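Glucose-resistance amylase regulator (PDB 4RK6) probably acts as a LacI-family transcription regulator that binds DNA, and carries D-glucose in its sugar-binding domain. Local coordinates at residues R11-N23 / T36-D49. Sequence-based numbering, arbitrary orientation.
Sequences RVVGVVVPLIHTN and TISSGYELLITYLD. With GLC (alpha-D-glucopyranose), chain C.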
ATOM      1  N   ARG A  11     -25.772  -7.133 -12.077  1.00 59.80           N
ATOM      2  CA  ARG A  11     -25.342  -5.738 -11.763  1.00 43.32           C
ATOM      3  C   ARG A  11     -23.977  -5.729 -11.059  1.00 41.42           C
ATOM      4  O   ARG A  11     -23.837  -5.308  -9.906  1.00 34.23           O
ATOM      5  CB  ARG A  11     -26.429  -5.048 -10.931  1.00 81.35           C
ATOM      6  CG  ARG A  11     -26.586  -3.569 -11.229  1.00 99.94           C
ATOM      7  CD  ARG A  11     -27.966  -3.057 -10.850  1.00 84.16           C
ATOM      8  NE  ARG A  11     -28.065  -1.615 -11.068  1.00 77.27           N
ATOM      9  CZ  ARG A  11     -28.223  -1.028 -12.256  1.00103.64           C
ATOM     10  NH1 ARG A  11     -28.290   0.299 -12.326  1.00 66.62           N
ATOM     11  NH2 ARG A  11     -28.310  -1.741 -13.379  1.00 59.00           N
ATOM     12  N   VAL A  12     -22.957  -6.188 -11.789  1.00 30.76           N
ATOM     13  CA  VAL A  12     -21.596  -6.272 -11.285  1.00 28.70           C
ATOM     14  C   VAL A  12     -20.624  -5.726 -12.330  1.00 24.51           C
ATOM     15  O   VAL A  12     -20.886  -5.891 -13.515  1.00 27.88           O
ATOM     16  CB  VAL A  12     -21.217  -7.727 -10.959  1.00 48.72           C
ATOM     17  CG1 VAL A  12     -19.758  -7.824 -10.537  1.00 30.24           C
ATOM     18  CG2 VAL A  12     -22.130  -8.271  -9.875  1.00 56.77           C
ATOM     19  N   VAL A  13     -19.576  -5.042 -11.861  1.00 25.77           N
ATOM     20  CA  VAL A  13     -18.420  -4.639 -12.684  1.00 24.22           C
ATOM     21  C   VAL A  13     -17.144  -5.241 -12.123  1.00 32.70           C
ATOM     22  O   VAL A  13     -17.022  -5.482 -10.918  1.00 29.96           O
ATOM     23  CB  VAL A  13     -18.263  -3.106 -12.826  1.00 24.60           C
ATOM     24  CG1 VAL A  13     -19.512  -2.526 -13.491  1.00 25.80           C
ATOM     25  CG2 VAL A  13     -17.954  -2.439 -11.502  1.00 31.35           C
ATOM     26  N   GLY A  14     -16.183  -5.492 -13.003  1.00 24.87           N
ATOM     27  CA  GLY A  14     -14.914  -6.083 -12.595  1.00 27.20           C
ATOM     28  C   GLY A  14     -13.785  -5.105 -12.750  1.00 23.76           C
ATOM     29  O   GLY A  14     -13.840  -4.196 -13.581  1.00 24.71           O
ATOM     30  N   VAL A  15     -12.747  -5.268 -11.945  1.00 23.03           N
ATOM     31  CA  VAL A  15     -11.546  -4.444 -12.069  1.00 24.03           C
ATOM     32  C   VAL A  15     -10.378  -5.400 -12.077  1.00 27.76           C
ATOM     33  O   VAL A  15     -10.332  -6.299 -11.253  1.00 28.45           O
ATOM     34  CB  VAL A  15     -11.374  -3.462 -10.899  1.00 32.29           C
ATOM     35  CG1 VAL A  15     -10.208  -2.513 -11.149  1.00 29.54           C
ATOM     36  CG2 VAL A  15     -12.645  -2.681 -10.675  1.00 57.83           C
ATOM     37  N   VAL A  16      -9.480  -5.217 -13.032  1.00 24.44           N
ATOM     38  CA  VAL A  16      -8.319  -6.092 -13.189  1.00 27.71           C
ATOM     39  C   VAL A  16      -7.117  -5.272 -12.754  1.00 23.48           C
ATOM     40  O   VAL A  16      -6.802  -4.234 -13.329  1.00 28.48           O
ATOM     41  CB  VAL A  16      -8.161  -6.615 -14.638  1.00 29.84           C
ATOM     42  CG1 VAL A  16      -6.916  -7.494 -14.773  1.00 29.75           C
ATOM     43  CG2 VAL A  16      -9.372  -7.420 -15.058  1.00 27.68           C
ATOM     44  N   VAL A  17      -6.460  -5.758 -11.704  1.00 29.05           N
ATOM     45  CA  VAL A  17      -5.311  -5.099 -11.082  1.00 25.63           C
ATOM     46  C   VAL A  17      -4.061  -5.972 -11.292  1.00 28.11           C
ATOM     47  O   VAL A  17      -4.123  -7.186 -11.125  1.00 32.26           O
ATOM     48  CB  VAL A  17      -5.543  -4.934  -9.569  1.00 30.94           C
ATOM     49  CG1 VAL A  17      -4.415  -4.154  -8.906  1.00 48.04           C
ATOM     50  CG2 VAL A  17      -6.890  -4.257  -9.316  1.00 36.82           C
ATOM     51  N   PRO A  18      -2.945  -5.361 -11.681  1.00 30.53           N
ATOM     52  CA  PRO A  18      -1.713  -6.164 -11.780  1.00 46.44           C
ATOM     53  C   PRO A  18      -1.233  -6.657 -10.413  1.00 48.86           C
ATOM     54  O   PRO A  18      -1.418  -5.971  -9.401  1.00 40.60           O
ATOM     55  CB  PRO A  18      -0.693  -5.196 -12.393  1.00 45.63           C
ATOM     56  CG  PRO A  18      -1.228  -3.830 -12.163  1.00 55.40           C
ATOM     57  CD  PRO A  18      -2.711  -3.926 -11.932  1.00 33.17           C
ATOM     58  N   LEU A  19      -0.642  -7.848 -10.370  1.00 48.56           N
ATOM     59  CA  LEU A  19      -0.076  -8.351  -9.112  1.00 53.45           C
ATOM     60  C   LEU A  19       0.961  -7.376  -8.541  1.00 56.79           C
ATOM     61  O   LEU A  19       1.002  -7.139  -7.333  1.00 50.64           O
ATOM     62  CB  LEU A  19       0.556  -9.735  -9.287  1.00 54.96           C
ATOM     63  CG  LEU A  19      -0.244 -10.953  -8.802  1.00 58.24           C
ATOM     64  CD1 LEU A  19       0.683 -12.158  -8.806  1.00105.51           C
ATOM     65  CD2 LEU A  19      -0.857 -10.757  -7.418  1.00 56.37           C
ATOM     66  N   ILE A  20       1.777  -6.808  -9.424  1.00 57.41           N
ATOM     67  CA  ILE A  20       2.806  -5.838  -9.051  1.00 72.28           C
ATOM     68  C   ILE A  20       2.312  -4.415  -9.333  1.00 58.27           C
ATOM     69  O   ILE A  20       2.307  -3.965 -10.484  1.00 72.35           O
ATOM     70  CB  ILE A  20       4.111  -6.098  -9.840  1.00100.38           C
ATOM     71  CG1 ILE A  20       4.606  -7.533  -9.606  1.00 77.10           C
ATOM     72  CG2 ILE A  20       5.187  -5.088  -9.451  1.00 87.75           C
ATOM     73  CD1 ILE A  20       5.546  -8.036 -10.681  1.00 95.06           C
ATOM     74  N   HIS A  21       1.912  -3.702  -8.285  1.00 61.85           N
ATOM     75  CA  HIS A  21       1.343  -2.362  -8.448  1.00 86.62           C
ATOM     76  C   HIS A  21       1.789  -1.411  -7.346  1.00102.29           C
ATOM     77  O   HIS A  21       1.965  -1.828  -6.198  1.00 67.84           O
ATOM     78  CB  HIS A  21      -0.191  -2.437  -8.469  1.00 66.87           C
ATOM     79  CG  HIS A  21      -0.789  -3.074  -7.247  1.00145.43           C
ATOM     80  ND1 HIS A  21      -0.757  -4.436  -7.026  1.00 94.65           N
ATOM     81  CD2 HIS A  21      -1.442  -2.539  -6.186  1.00 67.33           C
ATOM     82  CE1 HIS A  21      -1.360  -4.710  -5.882  1.00 92.53           C
ATOM     83  NE2 HIS A  21      -1.786  -3.577  -5.354  1.00 62.88           N
ATOM     84  N   THR A  22       1.968  -0.138  -7.706  1.00 86.80           N
ATOM     85  CA  THR A  22       2.085   0.941  -6.722  1.00 71.77           C
ATOM     86  C   THR A  22       0.758   0.973  -5.942  1.00 58.16           C
ATOM     87  O   THR A  22      -0.229   0.319  -6.334  1.00 53.15           O
ATOM     88  CB  THR A  22       2.356   2.325  -7.399  1.00 82.16           C
ATOM     89  OG1 THR A  22       3.558   2.291  -8.190  1.00 45.02           O
ATOM     90  CG2 THR A  22       2.501   3.443  -6.378  1.00 90.45           C
ATOM     91  N   ASN A  23       0.728   1.718  -4.840  1.00 58.66           N
ATOM     92  CA  ASN A  23      -0.519   1.952  -4.112  1.00 64.25           C
ATOM     93  C   ASN A  23      -1.567   2.806  -4.839  1.00 55.98           C
ATOM     94  O   ASN A  23      -2.609   3.129  -4.249  1.00 68.00           O
ATOM     95  CB  ASN A  23      -0.241   2.539  -2.716  1.00 97.56           C
ATOM     96  CG  ASN A  23      -0.128   1.468  -1.641  1.00140.55           C
ATOM     97  OD1 ASN A  23      -0.789   0.425  -1.699  1.00 64.12           O
ATOM     98  ND2 ASN A  23       0.701   1.732  -0.638  1.00 84.96           N
ATOM     99  N   THR A  36     -19.930   2.876  -7.906  1.00 31.89           N
ATOM    100  CA  THR A  36     -20.679   1.617  -8.010  1.00 30.94           C
ATOM    101  C   THR A  36     -21.719   1.510  -6.905  1.00 34.07           C
ATOM    102  O   THR A  36     -22.852   1.082  -7.145  1.00 39.16           O
ATOM    103  CB  THR A  36     -19.783   0.361  -7.937  1.00 37.49           C
ATOM    104  OG1 THR A  36     -19.116   0.304  -6.666  1.00 36.28           O
ATOM    105  CG2 THR A  36     -18.770   0.370  -9.060  1.00 31.70           C
ATOM    106  N   ILE A  37     -21.321   1.904  -5.696  1.00 36.00           N
ATOM    107  CA  ILE A  37     -22.206   1.823  -4.529  1.00 52.74           C
ATOM    108  C   ILE A  37     -23.490   2.622  -4.773  1.00 42.35           C
ATOM    109  O   ILE A  37     -24.598   2.126  -4.563  1.00 47.86           O
ATOM    110  CB  ILE A  37     -21.474   2.272  -3.220  1.00 55.26           C
ATOM    111  CG1 ILE A  37     -21.660   1.228  -2.118  1.00 83.81           C
ATOM    112  CG2 ILE A  37     -21.897   3.663  -2.737  1.00 74.13           C
ATOM    113  CD1 ILE A  37     -20.881  -0.046  -2.356  1.00 67.63           C
ATOM    114  N   SER A  38     -23.340   3.844  -5.267  1.00 36.97           N
ATOM    115  CA  SER A  38     -24.469   4.736  -5.432  1.00 37.23           C
ATOM    116  C   SER A  38     -25.296   4.427  -6.683  1.00 60.72           C
ATOM    117  O   SER A  38     -26.396   4.944  -6.823  1.00 44.42           O
ATOM    118  CB  SER A  38     -23.994   6.187  -5.449  1.00 60.84           C
ATOM    119  OG  SER A  38     -22.979   6.374  -6.415  1.00 66.22           O
ATOM    120  N   SER A  39     -24.782   3.592  -7.588  1.00 37.39           N
ATOM    121  CA  SER A  39     -25.551   3.162  -8.753  1.00 40.56           C
ATOM    122  C   SER A  39     -26.131   1.758  -8.612  1.00 34.99           C
ATOM    123  O   SER A  39     -26.741   1.251  -9.554  1.00 38.32           O
ATOM    124  CB  SER A  39     -24.675   3.231 -10.010  1.00 51.48           C
ATOM    125  OG  SER A  39     -23.528   2.412  -9.856  1.00 50.40           O
ATOM    126  N   GLY A  40     -25.944   1.114  -7.460  1.00 35.03           N
ATOM    127  CA  GLY A  40     -26.482  -0.236  -7.250  1.00 44.78           C
ATOM    128  C   GLY A  40     -25.718  -1.372  -7.916  1.00 43.39           C
ATOM    129  O   GLY A  40     -26.285  -2.437  -8.186  1.00 42.27           O
ATOM    130  N   TYR A  41     -24.432  -1.149  -8.182  1.00 32.31           N
ATOM    131  CA  TYR A  41     -23.545  -2.181  -8.715  1.00 28.29           C
ATOM    132  C   TYR A  41     -22.649  -2.679  -7.604  1.00 26.83           C
ATOM    133  O   TYR A  41     -22.417  -1.994  -6.607  1.00 33.31           O
ATOM    134  CB  TYR A  41     -22.629  -1.626  -9.815  1.00 33.16           C
ATOM    135  CG  TYR A  41     -23.237  -1.632 -11.186  1.00 31.34           C
ATOM    136  CD1 TYR A  41     -24.124  -0.638 -11.574  1.00 33.50           C
ATOM    137  CD2 TYR A  41     -22.932  -2.632 -12.093  1.00 32.59           C
ATOM    138  CE1 TYR A  41     -24.690  -0.645 -12.841  1.00 31.51           C
ATOM    139  CE2 TYR A  41     -23.482  -2.644 -13.360  1.00 32.60           C
ATOM    140  CZ  TYR A  41     -24.368  -1.651 -13.720  1.00 38.37           C
ATOM    141  OH  TYR A  41     -24.927  -1.646 -14.964  1.00 38.44           O
ATOM    142  N   GLU A  42     -22.151  -3.877  -7.802  1.00 33.70           N
ATOM    143  CA  GLU A  42     -21.126  -4.433  -6.953  1.00 35.85           C
ATOM    144  C   GLU A  42     -19.832  -4.536  -7.744  1.00 31.33           C
ATOM    145  O   GLU A  42     -19.850  -4.615  -8.960  1.00 30.55           O
ATOM    146  CB  GLU A  42     -21.557  -5.788  -6.387  1.00 51.49           C
ATOM    147  CG  GLU A  42     -22.058  -5.670  -4.951  1.00 93.63           C
ATOM    148  CD  GLU A  42     -21.053  -4.955  -4.059  1.00179.06           C
ATOM    149  OE1 GLU A  42     -21.474  -4.078  -3.269  1.00 72.58           O
ATOM    150  OE2 GLU A  42     -19.836  -5.248  -4.186  1.00 43.96           O
ATOM    151  N   LEU A  43     -18.730  -4.497  -7.015  1.00 30.86           N
ATOM    152  CA  LEU A  43     -17.395  -4.433  -7.588  1.00 32.18           C
ATOM    153  C   LEU A  43     -16.625  -5.732  -7.308  1.00 38.37           C
ATOM    154  O   LEU A  43     -16.461  -6.119  -6.167  1.00 30.37           O
ATOM    155  CB  LEU A  43     -16.691  -3.245  -6.968  1.00 33.10           C
ATOM    156  CG  LEU A  43     -15.309  -2.899  -7.477  1.00 39.22           C
ATOM    157  CD1 LEU A  43     -15.378  -2.624  -8.978  1.00 32.87           C
ATOM    158  CD2 LEU A  43     -14.807  -1.692  -6.706  1.00 46.83           C
ATOM    159  N   LEU A  44     -16.189  -6.419  -8.354  1.00 25.45           N
ATOM    160  CA  LEU A  44     -15.332  -7.620  -8.218  1.00 30.42           C
ATOM    161  C   LEU A  44     -13.914  -7.203  -8.554  1.00 32.86           C
ATOM    162  O   LEU A  44     -13.685  -6.600  -9.610  1.00 29.98           O
ATOM    163  CB  LEU A  44     -15.756  -8.707  -9.193  1.00 30.46           C
ATOM    164  CG  LEU A  44     -16.725  -9.793  -8.734  1.00 88.00           C
ATOM    165  CD1 LEU A  44     -17.882  -9.227  -7.921  1.00139.43           C
ATOM    166  CD2 LEU A  44     -17.216 -10.556  -9.958  1.00 64.48           C
ATOM    167  N   ILE A  45     -12.962  -7.525  -7.687  1.00 23.17           N
ATOM    168  CA  ILE A  45     -11.569  -7.217  -7.934  1.00 26.48           C
ATOM    169  C   ILE A  45     -10.812  -8.528  -8.188  1.00 26.78           C
ATOM    170  O   ILE A  45     -10.960  -9.504  -7.443  1.00 28.11           O
ATOM    171  CB  ILE A  45     -10.936  -6.480  -6.742  1.00 32.28           C
ATOM    172  CG1 ILE A  45     -11.746  -5.237  -6.357  1.00 46.06           C
ATOM    173  CG2 ILE A  45      -9.489  -6.143  -7.028  1.00 30.86           C
ATOM    174  CD1 ILE A  45     -11.749  -4.142  -7.396  1.00 69.31           C
ATOM    175  N   THR A  46     -10.021  -8.539  -9.257  1.00 31.66           N
ATOM    176  CA  THR A  46      -9.261  -9.706  -9.641  1.00 34.05           C
ATOM    177  C   THR A  46      -7.836  -9.227  -9.922  1.00 31.60           C
ATOM    178  O   THR A  46      -7.622  -8.088 -10.329  1.00 32.40           O
ATOM    179  CB  THR A  46      -9.872 -10.407 -10.891  1.00 33.31           C
ATOM    180  OG1 THR A  46      -9.839  -9.514 -12.014  1.00 45.04           O
ATOM    181  CG2 THR A  46     -11.300 -10.854 -10.633  1.00 61.53           C
ATOM    182  N   TYR A  47      -6.856 -10.100  -9.687  1.00 36.26           N
ATOM    183  CA  TYR A  47      -5.467  -9.806 -10.012  1.00 32.68           C
ATOM    184  C   TYR A  47      -5.034 -10.547 -11.267  1.00 37.73           C
ATOM    185  O   TYR A  47      -5.597 -11.594 -11.634  1.00 40.08           O
ATOM    186  CB  TYR A  47      -4.535 -10.133  -8.843  1.00 45.66           C
ATOM    187  CG  TYR A  47      -4.725  -9.201  -7.677  1.00 36.35           C
ATOM    188  CD1 TYR A  47      -4.157  -7.936  -7.670  1.00 48.64           C
ATOM    189  CD2 TYR A  47      -5.495  -9.578  -6.579  1.00 80.45           C
ATOM    190  CE1 TYR A  47      -4.334  -7.072  -6.602  1.00 72.09           C
ATOM    191  CE2 TYR A  47      -5.682  -8.717  -5.507  1.00 66.09           C
ATOM    192  CZ  TYR A  47      -5.097  -7.466  -5.523  1.00107.80           C
ATOM    193  OH  TYR A  47      -5.273  -6.603  -4.466  1.00 96.43           O
ATOM    194  N   LEU A  48      -4.063  -9.959 -11.950  1.00 33.92           N
ATOM    195  CA  LEU A  48      -3.550 -10.504 -13.202  1.00 43.47           C
ATOM    196  C   LEU A  48      -2.030 -10.609 -13.122  1.00 45.69           C
ATOM    197  O   LEU A  48      -1.349  -9.612 -12.843  1.00 43.39           O
ATOM    198  CB  LEU A  48      -3.937  -9.589 -14.360  1.00 39.05           C
ATOM    199  CG  LEU A  48      -3.845 -10.216 -15.747  1.00 38.40           C
ATOM    200  CD1 LEU A  48      -5.101 -11.030 -16.017  1.00 41.64           C
ATOM    201  CD2 LEU A  48      -3.663  -9.133 -16.790  1.00 51.28           C
ATOM    202  N   ASP A  49      -1.500 -11.811 -13.353  1.00 45.13           N
ATOM    203  CA  ASP A  49      -0.040 -11.996 -13.421  1.00 56.71           C
ATOM    204  C   ASP A  49       0.412 -12.054 -14.888  1.00 56.68           C
ATOM    205  O   ASP A  49      -0.367 -11.717 -15.784  1.00 40.63           O
ATOM    206  CB  ASP A  49       0.436 -13.201 -12.572  1.00 43.82           C
ATOM    207  CG  ASP A  49      -0.096 -14.545 -13.049  1.00 52.14           C
ATOM    208  OD1 ASP A  49      -0.639 -14.663 -14.171  1.00 38.72           O
ATOM    209  OD2 ASP A  49       0.048 -15.517 -12.275  1.00 53.33           O
TER
HETATM  210  C1  GLC C 401       1.134   3.200 -13.323  1.00 48.41           C
HETATM  211  C2  GLC C 401       0.175   4.332 -13.689  1.00 29.09           C
HETATM  212  C3  GLC C 401       0.808   5.705 -13.594  1.00 25.54           C
HETATM  213  C4  GLC C 401       1.570   5.829 -12.272  1.00 19.81           C
HETATM  214  C5  GLC C 401       2.655   4.751 -12.253  1.00 28.21           C
HETATM  215  C6  GLC C 401       3.459   4.780 -10.956  1.00 23.10           C
HETATM  216  O1  GLC C 401       1.889   2.940 -14.443  1.00 33.22           O
HETATM  217  O2  GLC C 401      -0.302   4.176 -15.025  1.00 30.58           O
HETATM  218  O3  GLC C 401      -0.273   6.630 -13.646  1.00 25.92           O
HETATM  219  O4  GLC C 401       2.092   7.117 -12.143  1.00 22.26           O
HETATM  220  O5  GLC C 401       2.076   3.473 -12.301  1.00 30.84           O
HETATM  221  O6  GLC C 401       2.646   4.537  -9.851  1.00 26.12           O
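R11 lies across Y41 where the two strands begin. Its CG sits almost directly above the centre of the Y41 ring, 3.6 Å from the centroid, a CH-pi contact over the face. The chain runs extended from CG to NE, which carries the guanidinium on across the ring until its own face rests on CE1, the two planes 35° apart. From there R11 NH1 makes a weak hydrogen bond to S39 O, beside the Schellman motif at G40, which follows helix 24-39.

Backbone bonds then run as a parallel ladder, opening with E42 N to R11 O and closing with L19 N to L48 O. L44 N points almost straight at V13 O, 2.9 Å away (176°), whereas V15 N to L44 O is clearly bent. V15 O takes T46 N at 3.0 Å and, weakly, T46 OG1.

Strand 12-18, helix 24-39 and strand 42-48 form a beta-alpha-beta unit of the periplasmic-binding-protein-like fold. Strand 42-48 is the outermost on this side within the chain, and I45 makes backbone hydrogen bonds to the second subunit; strand 69-72 flanks strand 12-18 on its other side.

Apolar side chains pack on both faces. On one, L43 CD1 comes within 3.2 Å of V15 CG2, closer than a usual van der Waals contact, and also meets V13 CG2, while I45 CD1 lies against V15 CB at 3.6 Å. Further along, V17 CG1 touches Y47 CE1. On the other face V12 CG1 meets L44 CD1, and V16 CG1, anti to the backbone N (chi1 178°), reaches L48 CB at 3.7 Å.

Beyond the strand, the loop brings T22 OG1 to 2.9 Å from glucose O6; D225 and R145 are among the sugar's other hydrogen-bonding partners.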